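Local coordinates for protein 3-carboxy-cis,cis-muconate cycloisomerase (Pseudomonas putida, PDB 1RE5) that is an enzyme of the lyase (fumarase/aspartase) superfamily, mostly helical and assembled from four copies of one chain, at residues D120-I125 / E182-L187; L367-S372 / A428-Q433; E60-G65 / V82-K87; V265-A270 / V286-L291. All coordinates share one frame; numbering follows the deposited sequence.

Overall arrangement
All four contacts lie in a long, mostly helical chain. Contacts 1, 2 and 4 turn on an acidic side chain (Asp123, Glu369, Glu267), while contact 3 is mainly apolar. Contact 2 and contact 4 are buried: in the first a tyrosine ring fills the join between helix 368-378 and a loop, in the second a glutamate grips backbone N-H groups of helix 286-307. Contact 1 and contact 3 are partly buried. Contact 1 joins long helices by a salt bridge about 13 Å from the chain centre; the centres of contacts 2 and 3 each lie about 35 Å from it, on opposite sides, and about 70 Å from each other. No two contacts touch; 1 and 2 both reach the second subunit.

Contact 1: residues D120-I125 / E182-L187; sequences DALDLI and ELRPRL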
loop_
_atom_site.group_PDB
_atom_site.type_symbol
_atom_site.label_atom_id
_atom_site.label_comp_id
_atom_site.label_asym_id
_atom_site.label_seq_id
_atom_site.Cartn_x
_atom_site.Cartn_y
_atom_site.Cartn_z
ATOM N N ASP D 120 18.696 9.777 -17.251
ATOM C CA ASP D 120 18.056 9.922 -18.554
ATOM C C ASP D 120 16.568 10.085 -18.358
ATOM O O ASP D 120 15.928 10.840 -19.087
ATOM C CB ASP D 120 18.302 8.711 -19.451
ATOM C CG ASP D 120 19.675 8.720 -20.068
ATOM O OD1 ASP D 120 20.315 9.792 -20.078
ATOM O OD2 ASP D 120 20.107 7.657 -20.555
ATOM N N ALA D 121 16.027 9.370 -17.372
ATOM C CA ALA D 121 14.602 9.435 -17.064
ATOM C C ALA D 121 14.243 10.808 -16.494
ATOM O O ALA D 121 13.259 11.426 -16.902
ATOM C CB ALA D 121 14.237 8.357 -16.068
ATOM N N LEU D 122 15.047 11.287 -15.552
ATOM C CA LEU D 122 14.789 12.581 -14.938
ATOM C C LEU D 122 14.704 13.635 -16.025
ATOM O O LEU D 122 13.828 14.507 -15.997
ATOM C CB LEU D 122 15.914 12.946 -13.975
ATOM C CG LEU D 122 15.503 13.699 -12.711
ATOM C CD1 LEU D 122 16.739 14.305 -12.099
ATOM C CD2 LEU D 122 14.495 14.782 -13.027
ATOM N N ASP D 123 15.624 13.541 -16.985
ATOM C CA ASP D 123 15.685 14.472 -18.107
ATOM C C ASP D 123 14.410 14.468 -18.948
ATOM O O ASP D 123 13.952 15.531 -19.364
ATOM C CB ASP D 123 16.917 14.167 -18.982
ATOM C CG ASP D 123 18.226 14.718 -18.381
ATOM O OD1 ASP D 123 19.318 14.328 -18.861
ATOM O OD2 ASP D 123 18.159 15.545 -17.434
ATOM N N LEU D 124 13.835 13.292 -19.197
ATOM C CA LEU D 124 12.594 13.220 -19.972
ATOM C C LEU D 124 11.448 13.866 -19.207
ATOM O O LEU D 124 10.705 14.699 -19.738
ATOM C CB LEU D 124 12.197 11.776 -20.262
ATOM C CG LEU D 124 12.966 10.987 -21.314
ATOM C CD1 LEU D 124 12.134 9.768 -21.713
ATOM C CD2 LEU D 124 13.223 11.864 -22.527
ATOM N N ILE D 125 11.322 13.457 -17.951
ATOM C CA ILE D 125 10.289 13.935 -17.064
ATOM C C ILE D 125 10.306 15.439 -16.921
ATOM O O ILE D 125 9.251 16.067 -16.935
ATOM C CB ILE D 125 10.426 13.248 -15.697
ATOM C CG1 ILE D 125 10.074 11.767 -15.870
ATOM C CG2 ILE D 125 9.551 13.952 -14.641
ATOM C CD1 ILE D 125 10.176 10.961 -14.618
ATOM N N GLU D 182 15.415 20.232 -6.717
ATOM C CA GLU D 182 16.089 20.130 -5.433
ATOM C C GLU D 182 16.693 18.772 -5.143
ATOM O O GLU D 182 17.676 18.682 -4.407
ATOM C CB GLU D 182 15.134 20.495 -4.307
ATOM C CG GLU D 182 14.476 21.850 -4.481
ATOM C CD GLU D 182 13.486 22.159 -3.374
ATOM O OE1 GLU D 182 12.901 21.194 -2.830
ATOM O OE2 GLU D 182 13.285 23.359 -3.061
ATOM N N LEU D 183 16.123 17.716 -5.711
ATOM C CA LEU D 183 16.641 16.382 -5.452
ATOM C C LEU D 183 17.717 15.952 -6.453
ATOM O O LEU D 183 18.445 14.978 -6.227
ATOM C CB LEU D 183 15.493 15.360 -5.443
ATOM C CG LEU D 183 14.780 14.974 -6.744
ATOM C CD1 LEU D 183 15.657 14.096 -7.617
ATOM C CD2 LEU D 183 13.525 14.212 -6.397
ATOM N N ARG D 184 17.824 16.675 -7.557
ATOM C CA ARG D 184 18.798 16.320 -8.577
ATOM C C ARG D 184 20.221 16.093 -8.037
ATOM O O ARG D 184 20.820 15.039 -8.265
ATOM C CB ARG D 184 18.804 17.388 -9.673
ATOM C CG ARG D 184 19.674 17.054 -10.852
ATOM C CD ARG D 184 19.039 17.532 -12.152
ATOM N NE ARG D 184 19.688 16.893 -13.294
ATOM C CZ ARG D 184 19.087 16.603 -14.444
ATOM N NH1 ARG D 184 17.805 16.896 -14.631
ATOM N NH2 ARG D 184 19.766 15.983 -15.404
ATOM N N PRO D 185 20.775 17.070 -7.296
ATOM C CA PRO D 185 22.133 16.925 -6.751
ATOM C C PRO D 185 22.275 15.790 -5.748
ATOM O O PRO D 185 23.365 15.272 -5.521
ATOM C CB PRO D 185 22.375 18.278 -6.096
ATOM C CG PRO D 185 21.003 18.643 -5.598
ATOM C CD PRO D 185 20.144 18.309 -6.800
ATOM N N ARG D 186 21.158 15.421 -5.142
ATOM C CA ARG D 186 21.103 14.373 -4.130
ATOM C C ARG D 186 21.027 12.989 -4.783
ATOM O O ARG D 186 21.690 12.049 -4.352
ATOM C CB ARG D 186 19.864 14.629 -3.287
ATOM C CG ARG D 186 19.899 14.176 -1.887
ATOM C CD ARG D 186 18.569 14.557 -1.256
ATOM N NE ARG D 186 18.451 15.994 -1.033
ATOM C CZ ARG D 186 17.322 16.689 -1.161
ATOM N NH1 ARG D 186 16.196 16.091 -1.526
ATOM N NH2 ARG D 186 17.311 17.989 -0.892
ATOM N N LEU D 187 20.231 12.884 -5.841
ATOM C CA LEU D 187 20.021 11.620 -6.543
ATOM C C LEU D 187 21.145 11.146 -7.448
ATOM O O LEU D 187 21.508 9.973 -7.423
ATOM C CB LEU D 187 18.748 11.699 -7.386
ATOM C CG LEU D 187 18.468 10.475 -8.259
ATOM C CD1 LEU D 187 18.032 9.280 -7.405
ATOM C CD2 LEU D 187 17.382 10.830 -9.249
#
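Asp123 and Arg184 join helices 106-142 and 162-187, two of the long helices of the central bundle of the lyase superfamily, by a salt bridge that uses one carboxylate oxygen. OD2 of Asp123 accepts from both terminal nitrogens of Arg184. The stronger bond comes from Arg184 NH2, 2.6 Å from Asp123 OD2 with an N-H...O angle of 162°; the second, from Arg184 NH1 to the same OD2 at 3.1 Å, is weak and bent. The oxygen sits at the edge of the guanidinium, in its plane, and NH2 reaches it from the syn side. Carboxylate and guanidinium planes are nearly coplanar, although the two side chains cross at about a right angle.

Leu122 supplies the apolar floor. Its CD1 lies over one face of the guanidinium, 3.8 Å from Arg184 NH1, and also packs against Arg184 CD at 4.0 Å. Arg184 gets there with CG anti to the backbone N (chi1 -174°) and a bend at chi2, which brings the guanidinium across to the other helix.

Further out, Glu126 forms a second salt bridge with Arg184 NH1, so two acidic groups of helix 106-142 hold the guanidinium and probably fix its rotation. Arg186 pairs instead with Glu235 of helix 231-257 and with Glu182 of the second subunit, linking this helix end to the tetramer interface. Helix 162-187 is kinked at Pro185 and Arg186, where bonds to the turn before are missing; the proline N has no hydrogen to give. Across the kink, Leu187 N still bonds to Leu183 O at 2.8 Å.

Contact 2: residues L367-S372 / A428-Q433; sequences LAEAVS and AHYLGQ
Tyr430 makes a buried aromatic contact with Ala370, Glu369 and Leu367, joining the loop before helix 434-449 to the first turn of helix 368-378. Its ring lies with one face on Ala370: CB stands over the ring centre, 3.4 Å from the centroid and 12° off the normal, a CH-pi contact. Leu367, at the N-cap position of the helix, approaches the same ring obliquely, its CD1 4.3 Å from Tyr430 CD2.

The polar end is held separately. Tyr430 OH donates a hydrogen bond to Glu369 OE2, modelled at 2.4 Å, a length too short to be read closely at this resolution. OE2 lies at the ring edge, near the ring plane, while the carboxylate itself is turned 69° from that plane. Both segments belong to the C-terminal helical region of the superfamily, and the ring fills the join between them. Glu369 reaches the hydroxyl because CG is anti to its backbone N (chi1 173°) and the chain runs extended beyond CG, crossing the tyrosine at about a right angle.

Thr158, in a loop, and Pro159, at the start of strand 159-161, also pack on Tyr430, and Pro427 on Leu367. The second subunit adds to the surroundings: its Ala200 touches Tyr430 and its Ala201 touches Glu369. Gln433, at the N-cap position of helix 434-449, makes backbone hydrogen bonds with that subunit.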
loop_
_atom_site.group_PDB
_atom_site.type_symbol
_atom_site.label_atom_id
_atom_site.label_comp_id
_atom_site.label_asym_id
_atom_site.label_seq_id
_atom_site.Cartn_x
_atom_site.Cartn_y
_atom_site.Cartn_z
ATOM N N LEU D 367 -26.377 31.574 -6.280
ATOM C CA LEU D 367 -25.945 32.956 -6.283
ATOM C C LEU D 367 -26.665 33.727 -5.185
ATOM O O LEU D 367 -26.544 34.944 -5.097
ATOM C CB LEU D 367 -26.251 33.576 -7.643
ATOM C CG LEU D 367 -25.078 33.925 -8.560
ATOM C CD1 LEU D 367 -23.924 32.987 -8.304
ATOM C CD2 LEU D 367 -25.536 33.869 -10.022
ATOM N N ALA D 368 -27.415 33.016 -4.350
ATOM C CA ALA D 368 -28.144 33.652 -3.257
ATOM C C ALA D 368 -27.214 34.518 -2.413
ATOM O O ALA D 368 -27.570 35.635 -2.024
ATOM C CB ALA D 368 -28.787 32.603 -2.385
ATOM N N GLU D 369 -26.024 33.986 -2.137
ATOM C CA GLU D 369 -25.014 34.669 -1.333
ATOM C C GLU D 369 -24.626 36.043 -1.908
ATOM O O GLU D 369 -24.552 37.027 -1.166
ATOM C CB GLU D 369 -23.785 33.760 -1.196
ATOM C CG GLU D 369 -22.581 34.393 -0.526
ATOM C CD GLU D 369 -21.364 33.479 -0.524
ATOM O OE1 GLU D 369 -21.362 32.494 0.246
ATOM O OE2 GLU D 369 -20.415 33.739 -1.298
ATOM N N ALA D 370 -24.397 36.103 -3.221
ATOM C CA ALA D 370 -24.018 37.343 -3.907
ATOM C C ALA D 370 -25.081 38.429 -3.735
ATOM O O ALA D 370 -24.772 39.624 -3.718
ATOM C CB ALA D 370 -23.794 37.069 -5.393
ATOM N N VAL D 371 -26.333 37.997 -3.622
ATOM C CA VAL D 371 -27.464 38.899 -3.444
ATOM C C VAL D 371 -27.555 39.279 -1.974
ATOM O O VAL D 371 -27.807 40.435 -1.634
ATOM C CB VAL D 371 -28.791 38.214 -3.881
ATOM C CG1 VAL D 371 -29.990 39.020 -3.401
ATOM C CG2 VAL D 371 -28.828 38.078 -5.401
ATOM N N SER D 372 -27.332 38.292 -1.111
ATOM C CA SER D 372 -27.392 38.483 0.333
ATOM C C SER D 372 -26.510 39.610 0.858
ATOM O O SER D 372 -26.905 40.326 1.779
ATOM C CB SER D 372 -27.016 37.192 1.051
ATOM O OG SER D 372 -27.103 37.366 2.455
ATOM N N ALA D 428 -21.042 35.746 -14.006
ATOM C CA ALA D 428 -19.859 36.489 -14.412
ATOM C C ALA D 428 -19.439 37.567 -13.402
ATOM O O ALA D 428 -18.280 37.991 -13.372
ATOM C CB ALA D 428 -20.102 37.115 -15.765
ATOM N N HIS D 429 -20.380 37.995 -12.568
ATOM C CA HIS D 429 -20.116 39.036 -11.583
ATOM C C HIS D 429 -19.828 38.524 -10.175
ATOM O O HIS D 429 -19.788 39.297 -9.219
ATOM C CB HIS D 429 -21.297 40.011 -11.552
ATOM C CG HIS D 429 -21.415 40.847 -12.789
ATOM N ND1 HIS D 429 -20.526 41.857 -13.091
ATOM C CD2 HIS D 429 -22.275 40.780 -13.834
ATOM C CE1 HIS D 429 -20.829 42.371 -14.270
ATOM N NE2 HIS D 429 -21.885 41.735 -14.743
ATOM N N TYR D 430 -19.627 37.219 -10.039
ATOM C CA TYR D 430 -19.335 36.652 -8.735
ATOM C C TYR D 430 -18.203 35.645 -8.875
ATOM O O TYR D 430 -18.265 34.547 -8.337
ATOM C CB TYR D 430 -20.582 35.982 -8.166
ATOM C CG TYR D 430 -20.604 35.928 -6.656
ATOM C CD1 TYR D 430 -20.450 37.089 -5.900
ATOM C CD2 TYR D 430 -20.800 34.721 -5.980
ATOM C CE1 TYR D 430 -20.490 37.057 -4.505
ATOM C CE2 TYR D 430 -20.847 34.675 -4.578
ATOM C CZ TYR D 430 -20.689 35.850 -3.848
ATOM O OH TYR D 430 -20.726 35.819 -2.470
ATOM N N LEU D 431 -17.167 36.045 -9.603
ATOM C CA LEU D 431 -16.007 35.203 -9.843
ATOM C C LEU D 431 -14.898 35.387 -8.812
ATOM O O LEU D 431 -13.853 34.739 -8.894
ATOM C CB LEU D 431 -15.469 35.473 -11.249
ATOM C CG LEU D 431 -16.026 34.556 -12.343
ATOM C CD1 LEU D 431 -17.466 34.184 -12.040
ATOM C CD2 LEU D 431 -15.894 35.224 -13.692
ATOM N N GLY D 432 -15.122 36.261 -7.840
ATOM C CA GLY D 432 -14.111 36.490 -6.822
ATOM C C GLY D 432 -12.704 36.697 -7.362
ATOM O O GLY D 432 -12.489 37.473 -8.291
ATOM N N GLN D 433 -11.739 35.989 -6.788
ATOM C CA GLN D 433 -10.342 36.115 -7.205
ATOM C C GLN D 433 -9.932 35.180 -8.347
ATOM O O GLN D 433 -8.738 35.017 -8.627
ATOM C CB GLN D 433 -9.415 35.884 -6.004
ATOM C CG GLN D 433 -9.708 36.796 -4.818
ATOM C CD GLN D 433 -9.730 38.263 -5.222
ATOM O OE1 GLN D 433 -8.707 38.819 -5.643
ATOM N NE2 GLN D 433 -10.903 38.895 -5.114
#

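Contact 3: residues E60-G65 / V82-K87; sequences ERYDTG and VKALGK. Unlike the reference sequence in segment 60-65: Thr64 (reference Val).
The hydroxyl OH of Tyr62, which reaches across to Leu85, is hydrogen-bonded to the backbone O of Ala56, at the end of helix 47-56. This holds the tyrosine's polar end while the rest of its ring packs on helix 78-92, within the N-terminal helical region of the lyase superfamily. The contact is thus a loop residue laid against a helix, and across the two segments it is chiefly apolar.

Two neighbouring residues of the helix receive the ring. Ala84 lies beside its CD2-CE2 side: Tyr62 CD2 is 4.0 Å from Ala84 CB, and the carbonyl O of Ala84 sits at the ring edge, near its plane, 3.7 Å from Tyr62 CE2. Leu85 meets the part of the ring nearer the hydroxyl. Its backbone carbon CA is 3.8 Å from Tyr62 CE2, and its branch CD1 is 4.1 Å from Tyr62 CZ; the still closer approach of CD1 to the hydroxyl in the model is doubtful.

In Tyr62, CG is anti to the carbonyl carbon and beside the backbone N (chi1 -57°), which swings the ring toward the helix, where it passes the Leu85 side chain at a slant. Leu29 of helix 21-40 also packs on Tyr62, and Val100 on Leu85.

Just past the tyrosine, helix 64-74 begins. Asp63 occupies its N-cap position, and the carboxylate oxygen OD2 of Asp63 makes a weak hydrogen bond to the backbone N of Ala66.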
loop_
_atom_site.group_PDB
_atom_site.type_symbol
_atom_site.label_atom_id
_atom_site.label_comp_id
_atom_site.label_asym_id
_atom_site.label_seq_id
_atom_site.Cartn_x
_atom_site.Cartn_y
_atom_site.Cartn_z
ATOM N N GLU D 60 24.502 -4.259 -27.318
ATOM C CA GLU D 60 24.198 -5.053 -28.504
ATOM C C GLU D 60 24.974 -6.370 -28.581
ATOM O O GLU D 60 24.466 -7.378 -29.083
ATOM C CB GLU D 60 24.496 -4.228 -29.759
ATOM C CG GLU D 60 23.795 -2.859 -29.823
ATOM C CD GLU D 60 24.187 -1.905 -28.680
ATOM O OE1 GLU D 60 25.405 -1.745 -28.421
ATOM O OE2 GLU D 60 23.277 -1.305 -28.049
ATOM N N ARG D 61 26.204 -6.364 -28.078
ATOM C CA ARG D 61 27.064 -7.545 -28.135
ATOM C C ARG D 61 26.699 -8.690 -27.195
ATOM O O ARG D 61 27.351 -9.736 -27.221
ATOM C CB ARG D 61 28.531 -7.123 -27.894
ATOM N N TYR D 62 25.659 -8.517 -26.383
ATOM C CA TYR D 62 25.299 -9.563 -25.430
ATOM C C TYR D 62 23.945 -10.224 -25.611
ATOM O O TYR D 62 23.032 -9.655 -26.201
ATOM C CB TYR D 62 25.435 -9.013 -24.016
ATOM C CG TYR D 62 26.822 -8.492 -23.753
ATOM C CD1 TYR D 62 27.160 -7.165 -24.031
ATOM C CD2 TYR D 62 27.819 -9.342 -23.269
ATOM C CE1 TYR D 62 28.457 -6.699 -23.828
ATOM C CE2 TYR D 62 29.120 -8.888 -23.069
ATOM C CZ TYR D 62 29.430 -7.570 -23.348
ATOM O OH TYR D 62 30.719 -7.144 -23.140
ATOM N N ASP D 63 23.822 -11.439 -25.098
ATOM C CA ASP D 63 22.582 -12.173 -25.235
ATOM C C ASP D 63 21.754 -12.208 -23.949
ATOM O O ASP D 63 22.069 -12.909 -22.980
ATOM C CB ASP D 63 22.878 -13.579 -25.739
ATOM C CG ASP D 63 21.673 -14.464 -25.706
ATOM O OD1 ASP D 63 20.552 -13.971 -25.958
ATOM O OD2 ASP D 63 21.850 -15.664 -25.436
ATOM N N THR D 64 20.683 -11.425 -23.965
ATOM C CA THR D 64 19.773 -11.303 -22.844
ATOM C C THR D 64 19.254 -12.652 -22.399
ATOM O O THR D 64 19.348 -12.986 -21.222
ATOM C CB THR D 64 18.586 -10.392 -23.216
ATOM O OG1 THR D 64 19.071 -9.064 -23.433
ATOM C CG2 THR D 64 17.554 -10.353 -22.104
ATOM N N GLY D 65 18.706 -13.426 -23.333
ATOM C CA GLY D 65 18.190 -14.738 -22.980
ATOM C C GLY D 65 19.164 -15.534 -22.121
ATOM O O GLY D 65 18.795 -16.057 -21.067
ATOM N N VAL D 82 29.418 -9.301 -16.096
ATOM C CA VAL D 82 30.862 -9.139 -16.000
ATOM C C VAL D 82 31.564 -10.358 -16.584
ATOM O O VAL D 82 32.535 -10.219 -17.328
ATOM C CB VAL D 82 31.306 -8.922 -14.533
ATOM C CG1 VAL D 82 32.822 -8.960 -14.437
ATOM C CG2 VAL D 82 30.803 -7.571 -14.030
ATOM N N LYS D 83 31.069 -11.547 -16.264
ATOM C CA LYS D 83 31.662 -12.767 -16.801
ATOM C C LYS D 83 31.564 -12.763 -18.331
ATOM O O LYS D 83 32.535 -13.047 -19.025
ATOM C CB LYS D 83 30.946 -13.998 -16.244
ATOM C CG LYS D 83 31.543 -15.321 -16.692
ATOM C CD LYS D 83 30.793 -16.496 -16.063
ATOM C CE LYS D 83 31.451 -17.842 -16.371
ATOM N NZ LYS D 83 32.835 -17.921 -15.812
ATOM N N ALA D 84 30.389 -12.432 -18.852
ATOM C CA ALA D 84 30.186 -12.400 -20.292
ATOM C C ALA D 84 31.069 -11.331 -20.926
ATOM O O ALA D 84 31.565 -11.503 -22.042
ATOM C CB ALA D 84 28.712 -12.127 -20.614
ATOM N N LEU D 85 31.253 -10.221 -20.221
ATOM C CA LEU D 85 32.087 -9.143 -20.734
ATOM C C LEU D 85 33.520 -9.664 -20.847
ATOM O O LEU D 85 34.192 -9.462 -21.862
ATOM C CB LEU D 85 32.037 -7.935 -19.790
ATOM C CG LEU D 85 33.005 -6.777 -20.060
ATOM C CD1 LEU D 85 32.827 -6.241 -21.471
ATOM C CD2 LEU D 85 32.755 -5.674 -19.045
ATOM N N GLY D 86 33.977 -10.347 -19.801
ATOM C CA GLY D 86 35.322 -10.890 -19.802
ATOM C C GLY D 86 35.571 -11.839 -20.965
ATOM O O GLY D 86 36.628 -11.772 -21.599
ATOM N N LYS D 87 34.602 -12.712 -21.250
ATOM C CA LYS D 87 34.730 -13.675 -22.343
ATOM C C LYS D 87 34.740 -13.008 -23.721
ATOM O O LYS D 87 35.148 -13.621 -24.710
ATOM C CB LYS D 87 33.610 -14.711 -22.266
#

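Contact 4: residues V265-A270 / V286-L291; sequences VFEPSA and VGAAVL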
loop_
_atom_site.group_PDB
_atom_site.type_symbol
_atom_site.label_atom_id
_atom_site.label_comp_id
_atom_site.label_asym_id
_atom_site.label_seq_id
_atom_site.Cartn_x
_atom_site.Cartn_y
_atom_site.Cartn_z
ATOM N N VAL D 265 -16.406 19.986 -20.765
ATOM C CA VAL D 265 -15.065 19.919 -21.319
ATOM C C VAL D 265 -14.915 18.532 -21.893
ATOM O O VAL D 265 -15.478 17.585 -21.360
ATOM C CB VAL D 265 -13.990 20.160 -20.221
ATOM C CG1 VAL D 265 -12.616 19.801 -20.736
ATOM C CG2 VAL D 265 -13.998 21.622 -19.804
ATOM N N PHE D 266 -14.168 18.404 -22.981
ATOM C CA PHE D 266 -13.993 17.101 -23.611
ATOM C C PHE D 266 -12.561 16.849 -24.044
ATOM O O PHE D 266 -11.825 17.784 -24.382
ATOM C CB PHE D 266 -14.858 16.994 -24.867
ATOM C CG PHE D 266 -16.314 17.193 -24.627
ATOM C CD1 PHE D 266 -17.156 16.102 -24.449
ATOM C CD2 PHE D 266 -16.854 18.476 -24.591
ATOM C CE1 PHE D 266 -18.508 16.280 -24.239
ATOM C CE2 PHE D 266 -18.212 18.664 -24.380
ATOM C CZ PHE D 266 -19.039 17.558 -24.205
ATOM N N GLU D 267 -12.181 15.575 -24.051
ATOM C CA GLU D 267 -10.867 15.181 -24.517
ATOM C C GLU D 267 -10.891 15.368 -26.031
ATOM O O GLU D 267 -11.945 15.315 -26.653
ATOM C CB GLU D 267 -10.620 13.718 -24.209
ATOM C CG GLU D 267 -10.111 13.443 -22.831
ATOM C CD GLU D 267 -9.794 11.980 -22.655
ATOM O OE1 GLU D 267 -9.349 11.349 -23.637
ATOM O OE2 GLU D 267 -9.982 11.461 -21.540
ATOM N N PRO D 268 -9.728 15.565 -26.648
ATOM C CA PRO D 268 -9.661 15.755 -28.095
ATOM C C PRO D 268 -10.219 14.588 -28.882
ATOM O O PRO D 268 -10.519 13.538 -28.326
ATOM C CB PRO D 268 -8.168 15.899 -28.354
ATOM C CG PRO D 268 -7.632 16.382 -27.066
ATOM C CD PRO D 268 -8.385 15.583 -26.061
ATOM N N SER D 269 -10.293 14.800 -30.198
ATOM C CA SER D 269 -10.749 13.832 -31.197
ATOM C C SER D 269 -12.227 13.967 -31.561
ATOM O O SER D 269 -13.017 13.050 -31.320
ATOM C CB SER D 269 -10.447 12.397 -30.739
ATOM O OG SER D 269 -10.422 11.497 -31.834
ATOM N N ALA D 270 -12.585 15.112 -32.153
ATOM C CA ALA D 270 -13.961 15.415 -32.587
ATOM C C ALA D 270 -14.916 15.607 -31.397
ATOM O O ALA D 270 -14.485 15.542 -30.239
ATOM C CB ALA D 270 -14.481 14.298 -33.527
ATOM N N VAL D 286 -10.653 8.075 -23.087
ATOM C CA VAL D 286 -9.597 7.077 -23.057
ATOM C C VAL D 286 -8.313 7.636 -22.467
ATOM O O VAL D 286 -7.515 6.900 -21.890
ATOM C CB VAL D 286 -9.330 6.478 -24.467
ATOM C CG1 VAL D 286 -10.639 6.236 -25.177
ATOM C CG2 VAL D 286 -8.461 7.378 -25.279
ATOM N N GLY D 287 -8.116 8.940 -22.597
ATOM C CA GLY D 287 -6.917 9.548 -22.045
ATOM C C GLY D 287 -6.987 9.653 -20.530
ATOM O O GLY D 287 -6.040 9.285 -19.842
ATOM N N ALA D 288 -8.107 10.154 -20.008
ATOM C CA ALA D 288 -8.282 10.295 -18.570
ATOM C C ALA D 288 -8.126 8.938 -17.868
ATOM O O ALA D 288 -7.629 8.862 -16.740
ATOM C CB ALA D 288 -9.641 10.887 -18.277
ATOM N N ALA D 289 -8.546 7.867 -18.539
ATOM C CA ALA D 289 -8.418 6.535 -17.971
ATOM C C ALA D 289 -6.954 6.278 -17.626
ATOM O O ALA D 289 -6.647 5.704 -16.582
ATOM C CB ALA D 289 -8.910 5.489 -18.955
ATOM N N VAL D 290 -6.040 6.702 -18.495
ATOM C CA VAL D 290 -4.629 6.485 -18.207
ATOM C C VAL D 290 -4.188 7.254 -16.969
ATOM O O VAL D 290 -3.507 6.698 -16.110
ATOM C CB VAL D 290 -3.720 6.901 -19.381
ATOM C CG1 VAL D 290 -2.268 6.734 -18.985
ATOM C CG2 VAL D 290 -4.017 6.041 -20.591
ATOM N N LEU D 291 -4.578 8.523 -16.867
ATOM C CA LEU D 291 -4.172 9.323 -15.713
ATOM C C LEU D 291 -4.759 8.750 -14.431
ATOM O O LEU D 291 -4.071 8.682 -13.402
ATOM C CB LEU D 291 -4.591 10.796 -15.856
ATOM C CG LEU D 291 -4.237 11.573 -17.134
ATOM C CD1 LEU D 291 -4.355 13.061 -16.865
ATOM C CD2 LEU D 291 -2.837 11.243 -17.597
#
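The start region of helix 286-307, just after the loop that carries the superfamily signature sequence SSTMPHKRNP, is met here by the carboxylate of Glu267, which comes from the chain leading into that loop. Both carboxylate oxygens are used, each by a different backbone N-H. Gly287 N donates to Glu267 OE1 at 2.9 Å, with an N-H...O angle of 147°, and meets that oxygen on the syn side, not far from the carboxylate plane. Ala288 N donates to Glu267 OE2 at 2.8 Å along a straighter path (162°), but it stands above the plane, 42° out of it.

Gly287 has no side chain on the side facing Glu267, which leaves its N-H open to the approach of OE1. The Glu267 chain, extended beyond CG, spans the distance from the loop to the helix.

Behind it, the short strand 265-266 pairs with strand 349-350 through backbone bonds between Phe266 and Glu349, while Ile254, Met258 and Pro285 pack on Glu267. Tyr9 OH is hydrogen-bonded to the carbonyl O of Val286, and Ala74 of the third subunit packs on Val286.

Since N-H groups near the start of a helix carry partial positive charge, this setting would probably stabilise a negatively charged carboxylate; the two bonds together tie one end of the signature loop to the other.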